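Local coordinates for protein DNA-entry nuclease (Competence-specific nuclease) (Streptococcus agalactiae ILRI112, PDB 4QGO) that probably cleaves DNA, and perhaps RNA, as a beta-beta-alpha nuclease that serves as a virulence factor, at residues A51-T56 against G120-W125; N55-Q60 against N131-V136; A112-A117 against V170-T175. The protein carries 1 engineered substitution. One frame throughout, in Å; residues are numbered along the deposited sequence.

Contact 1. Residues A51-T56 against G120-W125; sequences AYVQNT and GNFKGW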
# COMPACT_ATOMS: atom_id res chain seq x y z
N ALA A 51 -17.98 10.99 0.37
CA ALA A 51 -16.97 9.97 0.10
C ALA A 51 -16.21 10.30 -1.19
O ALA A 51 -16.80 10.82 -2.15
CB ALA A 51 -17.62 8.60 -0.01
N TYR A 52 -14.92 10.00 -1.21
CA TYR A 52 -14.08 10.34 -2.36
C TYR A 52 -12.81 9.51 -2.38
O TYR A 52 -12.43 8.91 -1.37
CB TYR A 52 -13.68 11.83 -2.32
CG TYR A 52 -12.69 12.17 -1.21
CD1 TYR A 52 -13.14 12.52 0.06
CD2 TYR A 52 -11.32 12.11 -1.42
CE1 TYR A 52 -12.24 12.82 1.09
CE2 TYR A 52 -10.41 12.40 -0.39
CZ TYR A 52 -10.89 12.77 0.87
OH TYR A 52 -10.00 13.05 1.90
N VAL A 53 -12.16 9.48 -3.54
CA VAL A 53 -10.77 9.06 -3.67
C VAL A 53 -10.02 10.13 -4.44
O VAL A 53 -10.56 10.71 -5.39
CB VAL A 53 -10.64 7.74 -4.44
CG1 VAL A 53 -9.17 7.27 -4.50
CG2 VAL A 53 -11.45 6.74 -3.78
N GLN A 54 -8.78 10.38 -4.02
CA GLN A 54 -7.89 11.27 -4.73
C GLN A 54 -6.53 10.60 -4.89
O GLN A 54 -5.84 10.34 -3.90
CB GLN A 54 -7.73 12.59 -3.97
CG GLN A 54 -6.81 13.56 -4.67
CD GLN A 54 -7.41 14.11 -5.94
OE1 GLN A 54 -8.48 14.71 -5.93
NE2 GLN A 54 -6.72 13.88 -7.05
N ASN A 55 -6.15 10.29 -6.13
CA ASN A 55 -4.79 9.84 -6.41
C ASN A 55 -3.94 11.03 -6.82
O ASN A 55 -4.46 12.05 -7.30
CB ASN A 55 -4.79 8.81 -7.54
CG ASN A 55 -5.29 7.45 -7.10
OD1 ASN A 55 -6.30 6.95 -7.60
ND2 ASN A 55 -4.54 6.81 -6.20
N THR A 56 -2.63 10.92 -6.62
CA THR A 56 -1.72 12.00 -6.99
C THR A 56 -0.41 11.42 -7.48
O THR A 56 -0.12 10.23 -7.27
CB THR A 56 -1.42 12.97 -5.81
OG1 THR A 56 -0.50 12.37 -4.90
CG2 THR A 56 -2.70 13.38 -5.07
N GLY A 120 -14.32 1.46 -5.89
CA GLY A 120 -14.68 1.22 -7.27
C GLY A 120 -16.02 1.80 -7.73
O GLY A 120 -16.29 1.86 -8.93
N ASN A 121 -16.85 2.23 -6.78
CA ASN A 121 -18.13 2.84 -7.14
C ASN A 121 -18.11 4.37 -7.05
O ASN A 121 -19.16 5.02 -7.13
CB ASN A 121 -19.25 2.26 -6.27
CG ASN A 121 -20.61 2.35 -6.93
OD1 ASN A 121 -20.72 2.28 -8.15
ND2 ASN A 121 -21.66 2.51 -6.12
N PHE A 122 -16.92 4.95 -6.89
CA PHE A 122 -16.78 6.40 -6.82
C PHE A 122 -16.89 6.97 -8.23
O PHE A 122 -16.10 6.62 -9.10
CB PHE A 122 -15.44 6.80 -6.17
CG PHE A 122 -15.20 8.29 -6.12
CD1 PHE A 122 -16.17 9.15 -5.63
CD2 PHE A 122 -13.99 8.82 -6.55
CE1 PHE A 122 -15.94 10.52 -5.58
CE2 PHE A 122 -13.76 10.20 -6.50
CZ PHE A 122 -14.73 11.04 -6.02
N LYS A 123 -17.87 7.83 -8.43
CA LYS A 123 -18.19 8.38 -9.75
C LYS A 123 -17.02 9.12 -10.39
O LYS A 123 -16.44 10.02 -9.78
CB LYS A 123 -19.40 9.31 -9.64
CG LYS A 123 -19.82 9.93 -10.96
CD LYS A 123 -20.11 8.87 -12.00
N GLY A 124 -16.67 8.71 -11.60
CA GLY A 124 -15.67 9.40 -12.40
C GLY A 124 -14.24 8.92 -12.22
O GLY A 124 -13.34 9.31 -12.95
N TRP A 125 -14.04 8.05 -11.23
CA TRP A 125 -12.69 7.60 -10.90
C TRP A 125 -12.23 6.41 -11.73
O TRP A 125 -12.99 5.47 -11.96
CB TRP A 125 -12.62 7.26 -9.41
CG TRP A 125 -11.27 6.86 -8.91
CD1 TRP A 125 -10.14 7.62 -8.91
CD2 TRP A 125 -10.93 5.62 -8.30
NE1 TRP A 125 -9.10 6.92 -8.36
CE2 TRP A 125 -9.56 5.69 -7.97
CE3 TRP A 125 -11.64 4.46 -8.00
CZ2 TRP A 125 -8.88 4.63 -7.35
CZ3 TRP A 125 -10.98 3.41 -7.38
CH2 TRP A 125 -9.60 3.50 -7.07
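F122 and W125 present their rings to the strand residues Y52 and V53, and W125 also reaches N55, the next residue but one after V53. The tight part lies where the two rings meet the strand 52-54. The phenyl ring of F122, its CG anti to the backbone N (chi1 177°), lies with one face against the main chain: Y52 CA sits over that face as a CH-pi donor, 3.9 Å from the ring centroid, and V53 N rests above the same face nearer the rim. The side chain of Y52 meets the loop with its CB, which touches F122 CZ at 3.9 Å. V53 points its side chain between the two aromatic residues. Its CB stands over the five-membered ring of W125, 4.2 Å from the centroid and 10° off the normal, and CG1 meets CE2 of the same indole at 3.8 Å. A119 of the helix 116-119 touches both V53 and W125.

At the indole edge the contact turns polar. W125 NE1 donates to N55 OD1 at 2.9 Å with an N-H...O angle of 149°; the acceptor lies in the ring plane, and the amide and indole planes are nearly coplanar.

The other side is loose. A type II turn from F122 to W125 carries K123 and G124 into solvent. On the strand, Q54 points away from the loop, its NE2 bonded instead to N55 O at 2.9 Å. The strand 52-54 is an outermost strand of the seven-stranded antiparallel sheet, paired with strand 66-70. The loop after helix 116-119 is therefore joined to the sheet edge mainly by aromatic faces, with one directional N-H...O bond fixing how the indole edge is turned toward N55.

Contact 2. Residues N55-Q60 against N131-V136; sequences NTIDNQ and NPQNVV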
# COMPACT_ATOMS: atom_id res chain seq x y z
N ASN A 55 -6.15 10.29 -6.13
CA ASN A 55 -4.79 9.84 -6.41
C ASN A 55 -3.94 11.03 -6.82
O ASN A 55 -4.46 12.05 -7.30
CB ASN A 55 -4.79 8.81 -7.54
CG ASN A 55 -5.29 7.45 -7.10
OD1 ASN A 55 -6.30 6.95 -7.60
ND2 ASN A 55 -4.54 6.81 -6.20
N THR A 56 -2.63 10.92 -6.62
CA THR A 56 -1.72 12.00 -6.99
C THR A 56 -0.41 11.42 -7.48
O THR A 56 -0.12 10.23 -7.27
CB THR A 56 -1.42 12.97 -5.81
OG1 THR A 56 -0.50 12.37 -4.90
CG2 THR A 56 -2.70 13.38 -5.07
N ILE A 57 0.37 12.24 -8.16
CA ILE A 57 1.71 11.85 -8.59
C ILE A 57 2.74 12.89 -8.19
O ILE A 57 2.40 14.06 -7.99
CB ILE A 57 1.80 11.58 -10.11
CG1 ILE A 57 1.36 12.80 -10.92
CG2 ILE A 57 0.98 10.34 -10.50
CD1 ILE A 57 1.56 12.62 -12.42
N ASP A 58 4.00 12.48 -8.06
CA ASP A 58 5.05 13.41 -7.65
C ASP A 58 5.75 14.03 -8.87
O ASP A 58 5.33 13.83 -10.00
CB ASP A 58 6.03 12.76 -6.66
CG ASP A 58 6.76 11.56 -7.24
OD1 ASP A 58 6.94 11.50 -8.48
OD2 ASP A 58 7.16 10.68 -6.44
N ASN A 59 6.82 14.78 -8.64
CA ASN A 59 7.45 15.51 -9.74
C ASN A 59 8.19 14.60 -10.72
O ASN A 59 8.55 15.02 -11.82
CB ASN A 59 8.37 16.61 -9.21
CG ASN A 59 7.60 17.84 -8.73
OD1 ASN A 59 6.48 18.10 -9.19
ND2 ASN A 59 8.18 18.59 -7.81
N GLN A 60 8.41 13.36 -10.31
CA GLN A 60 9.01 12.37 -11.19
C GLN A 60 7.95 11.48 -11.82
O GLN A 60 8.26 10.44 -12.39
CB GLN A 60 10.05 11.55 -10.43
CG GLN A 60 11.24 12.39 -9.96
CD GLN A 60 10.94 13.25 -8.71
OE1 GLN A 60 10.38 12.77 -7.72
NE2 GLN A 60 11.33 14.52 -8.77
N ASN A 131 -4.78 2.54 -13.96
CA ASN A 131 -4.75 3.93 -13.51
C ASN A 131 -3.31 4.25 -13.10
O ASN A 131 -2.84 3.74 -12.09
CB ASN A 131 -5.70 4.11 -12.33
CG ASN A 131 -5.69 5.53 -11.77
OD1 ASN A 131 -4.74 6.30 -11.98
ND2 ASN A 131 -6.74 5.88 -11.04
N PRO A 132 -2.61 5.10 -13.87
CA PRO A 132 -1.17 5.27 -13.65
C PRO A 132 -0.84 6.01 -12.36
O PRO A 132 0.32 6.03 -11.95
CB PRO A 132 -0.73 6.09 -14.87
CG PRO A 132 -1.95 6.87 -15.24
CD PRO A 132 -3.10 5.94 -14.99
N GLN A 133 -1.83 6.62 -11.73
CA GLN A 133 -1.60 7.30 -10.47
C GLN A 133 -1.91 6.41 -9.27
O GLN A 133 -1.64 6.79 -8.13
CB GLN A 133 -2.45 8.58 -10.37
CG GLN A 133 -2.31 9.48 -11.57
CD GLN A 133 -2.59 10.94 -11.25
OE1 GLN A 133 -3.05 11.27 -10.15
NE2 GLN A 133 -2.32 11.81 -12.20
N ASN A 134 -2.46 5.23 -9.54
CA ASN A 134 -2.96 4.34 -8.48
C ASN A 134 -2.31 2.96 -8.45
O ASN A 134 -2.73 2.11 -7.69
CB ASN A 134 -4.49 4.17 -8.58
CG ASN A 134 -5.12 3.52 -7.34
OD1 ASN A 134 -4.80 3.86 -6.21
ND2 ASN A 134 -6.03 2.56 -7.55
N VAL A 135 -1.29 2.73 -9.28
CA VAL A 135 -0.71 1.40 -9.38
C VAL A 135 0.81 1.45 -9.35
O VAL A 135 1.42 2.24 -10.08
CB VAL A 135 -1.16 0.68 -10.68
CG1 VAL A 135 -0.53 -0.71 -10.76
CG2 VAL A 135 -2.68 0.60 -10.74
N VAL A 136 1.40 0.62 -8.50
CA VAL A 136 2.85 0.47 -8.44
C VAL A 136 3.25 -0.98 -8.66
O VAL A 136 2.41 -1.89 -8.65
CB VAL A 136 3.43 0.96 -7.09
CG1 VAL A 136 3.21 2.46 -6.93
CG2 VAL A 136 2.82 0.18 -5.90
O HOH W 1 -1.95 8.23 -5.71
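N55 and N134 are joined by the direct polar link of this contact: N55 ND2 donates to N134 OD1 at 3.0 Å, with an N-H...O angle of 150°. The donor lies above the carbonyl plane of N134, and the two amide planes are 47° apart. N134 OD1 also accepts from the backbone N of I114, while the OD1 of N55 is taken by W125, so both ends of the N55 amide are engaged. N131 ND2, which lies 3.6 Å from N55 OD1, finds its partner in D126 O.

Water 1 makes a second, indirect link. It accepts from N55 ND2 and from T56 N, the latter at 2.9 Å, and bonds to Q133 O at 2.8 Å.

The residues 131-134 lead into strand 135-139, which pairs antiparallel with strand 108-112 and is followed by helical segments, consistent with the beta-beta-alpha finger of this nuclease clan. Within this approach N131 OD1 accepts from Q133 N at 2.9 Å, an Asx turn, and N131 O receives N134 N.

Apolar contacts gather around Q133. Its CB meets N55 CB at 3.7 Å, and its CG lies 3.6 Å from I57 CG2. I57 holds CG2 anti to its carbonyl carbon, bringing that methyl against the glutamine chain, which it crosses at about a right angle.

Contact 3. Residues A112-A117 against V170-T175; sequences ALIAYA and VRYRVT. Engineered in segment 112-117: A112 (natural residue His). With SO4 (sulfate ion), chain C; SO4 (sulfate ion), chain E.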
# COMPACT_ATOMS: atom_id res chain seq x y z
N ALA A 112 -2.43 -1.87 -6.41
CA ALA A 112 -3.24 -0.67 -6.25
C ALA A 112 -2.95 0.03 -4.93
O ALA A 112 -2.80 -0.62 -3.90
CB ALA A 112 -4.72 -1.02 -6.31
N LEU A 113 -2.89 1.36 -4.96
CA LEU A 113 -2.81 2.12 -3.72
C LEU A 113 -4.16 2.05 -3.02
O LEU A 113 -4.25 1.67 -1.84
CB LEU A 113 -2.43 3.58 -3.98
CG LEU A 113 -0.93 3.88 -4.15
CD1 LEU A 113 -0.30 3.13 -5.31
CD2 LEU A 113 -0.73 5.39 -4.34
N ILE A 114 -5.21 2.42 -3.76
CA ILE A 114 -6.58 2.35 -3.26
C ILE A 114 -7.30 1.21 -3.97
O ILE A 114 -7.48 1.24 -5.18
CB ILE A 114 -7.35 3.67 -3.50
CG1 ILE A 114 -6.55 4.88 -2.98
CG2 ILE A 114 -8.71 3.60 -2.84
CD1 ILE A 114 -6.38 4.90 -1.47
N ALA A 115 -7.70 0.20 -3.20
CA ALA A 115 -8.32 -1.02 -3.73
C ALA A 115 -9.64 -0.81 -4.45
O ALA A 115 -10.47 0.01 -4.06
CB ALA A 115 -8.49 -2.05 -2.61
N TYR A 116 -9.82 -1.58 -5.52
CA TYR A 116 -11.04 -1.57 -6.30
C TYR A 116 -12.27 -1.79 -5.43
O TYR A 116 -13.27 -1.08 -5.56
CB TYR A 116 -10.97 -2.65 -7.39
CG TYR A 116 -12.21 -2.71 -8.26
CD1 TYR A 116 -12.43 -1.75 -9.24
CD2 TYR A 116 -13.17 -3.70 -8.08
CE1 TYR A 116 -13.56 -1.78 -10.03
CE2 TYR A 116 -14.30 -3.74 -8.88
CZ TYR A 116 -14.49 -2.77 -9.84
OH TYR A 116 -15.61 -2.79 -10.64
N ALA A 117 -12.20 -2.77 -4.53
CA ALA A 117 -13.37 -3.08 -3.70
C ALA A 117 -13.75 -1.91 -2.78
O ALA A 117 -14.90 -1.78 -2.39
CB ALA A 117 -13.12 -4.34 -2.88
N VAL A 170 -14.61 5.51 6.96
CA VAL A 170 -13.18 5.32 7.16
C VAL A 170 -12.37 6.32 6.34
O VAL A 170 -12.42 6.32 5.12
CB VAL A 170 -12.74 3.88 6.82
CG1 VAL A 170 -11.25 3.72 7.11
CG2 VAL A 170 -13.53 2.88 7.66
N ARG A 171 -11.64 7.18 7.04
CA ARG A 171 -10.67 8.07 6.41
C ARG A 171 -9.39 7.25 6.19
O ARG A 171 -8.95 6.53 7.07
CB ARG A 171 -10.42 9.29 7.31
CG ARG A 171 -9.45 10.31 6.76
CD ARG A 171 -10.00 11.11 5.57
NE ARG A 171 -9.01 12.14 5.24
CZ ARG A 171 -7.94 11.94 4.48
NH1 ARG A 171 -7.73 10.76 3.90
NH2 ARG A 171 -7.07 12.92 4.29
N TYR A 172 -8.82 7.34 4.98
CA TYR A 172 -7.79 6.39 4.52
C TYR A 172 -6.74 7.14 3.73
O TYR A 172 -7.07 8.01 2.91
CB TYR A 172 -8.49 5.36 3.62
CG TYR A 172 -7.72 4.11 3.20
CD1 TYR A 172 -6.99 3.36 4.12
CD2 TYR A 172 -7.80 3.64 1.89
CE1 TYR A 172 -6.33 2.19 3.72
CE2 TYR A 172 -7.15 2.48 1.50
CZ TYR A 172 -6.43 1.76 2.41
OH TYR A 172 -5.77 0.60 2.03
N ARG A 173 -5.47 6.82 3.97
CA ARG A 173 -4.37 7.46 3.27
C ARG A 173 -3.30 6.42 2.97
O ARG A 173 -2.83 5.73 3.86
CB ARG A 173 -3.79 8.63 4.08
CG ARG A 173 -2.65 9.41 3.39
CD ARG A 173 -2.40 10.75 4.08
NE ARG A 173 -2.04 10.61 5.49
CZ ARG A 173 -2.31 11.51 6.44
NH1 ARG A 173 -2.95 12.65 6.14
NH2 ARG A 173 -1.95 11.28 7.70
N VAL A 174 -2.94 6.31 1.69
CA VAL A 174 -1.95 5.34 1.24
C VAL A 174 -0.84 6.06 0.49
O VAL A 174 -1.08 6.78 -0.48
CB VAL A 174 -2.59 4.29 0.32
CG1 VAL A 174 -1.53 3.33 -0.20
CG2 VAL A 174 -3.70 3.52 1.06
N THR A 175 0.39 5.89 0.97
CA THR A 175 1.52 6.63 0.42
C THR A 175 2.66 5.68 0.09
O THR A 175 3.24 5.08 0.99
CB THR A 175 2.04 7.67 1.42
OG1 THR A 175 0.94 8.48 1.90
CG2 THR A 175 3.08 8.58 0.77
S SO4 C . -3.42 14.91 3.37
O1 SO4 C . -2.49 14.23 2.48
O2 SO4 C . -4.23 15.85 2.61
O3 SO4 C . -2.69 15.65 4.41
O4 SO4 C . -4.30 13.94 4.00
S SO4 E . -16.15 -1.26 -14.00
O1 SO4 E . -15.05 -1.96 -14.64
O2 SO4 E . -15.76 -0.86 -12.64
O3 SO4 E . -16.49 -0.07 -14.77
O4 SO4 E . -17.32 -2.14 -13.94
O HOH W 2 -6.08 0.12 -0.65
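L113 and V174 come closest in the backbone, their CA atoms 6.0 Å apart, where the loop between strand 108-112 and helix 116-119 passes over strand 170-177 of the large sheet. V174 and Y172, two residues apart on the strand, both point toward the loop. L113 CB packs on V174 CG1 at 3.9 Å, the two side chains crossing at a slant, and L113 O lies 3.5 Å from V174 CG2. I114 reaches in with its tip: CG1 is anti to the carbonyl carbon (chi1 -52°), and CD1, beyond it, comes to 3.9 Å from both Y172 CD2 and V174 CG2. I114 and Y172 run alongside one another, pointing opposite ways.

Water 2 completes the junction. It lies at the edge of the Y172 ring, in its plane, accepts from Y172 OH at 2.7 Å and from A115 N, and donates to L113 O. A115 is the N-cap residue of helix 116-119.

R171 and R173 belong to the strand's other face. R173 NH1 binds O4 of a sulfate, probably from the crystallisation liquor, at 2.8 Å, and R171 NH2 reaches the same oxygen weakly.

A112, the last residue of strand 108-112 and an engineered alanine in place of the natural histidine, directly precedes this loop; its position is consistent with that of the catalytic histidine in related nucleases. The contact thus seats the loop beyond this position on a valine and the ring of a tyrosine, with a single water satisfying the tyrosine hydroxyl and the L113 carbonyl at the buried interface.

Overall arrangement
Contacts 1 and 2 share N55 and T56, their centres about 14 Å apart; centre to centre, contact 3 lies about 10 Å from contact 1 and about 13 Å from contact 2. Contacts 1 and 3 each include a strand of the seven-stranded sheet and meet where V53 CG1 approaches I114 CG1 at 3.9 Å. Contacts 2 and 3 are joined through N134, whose O and OD1 probably accept from L113 N (2.8 Å) and I114 N (2.9 Å). Contact 3 sets the loop after strand 108-112, in the presumed catalytic finger, on an inner strand, while contacts 1 and 2 join the edge strand 52-54 and the loop after it to the segments that lead to strand 135-139.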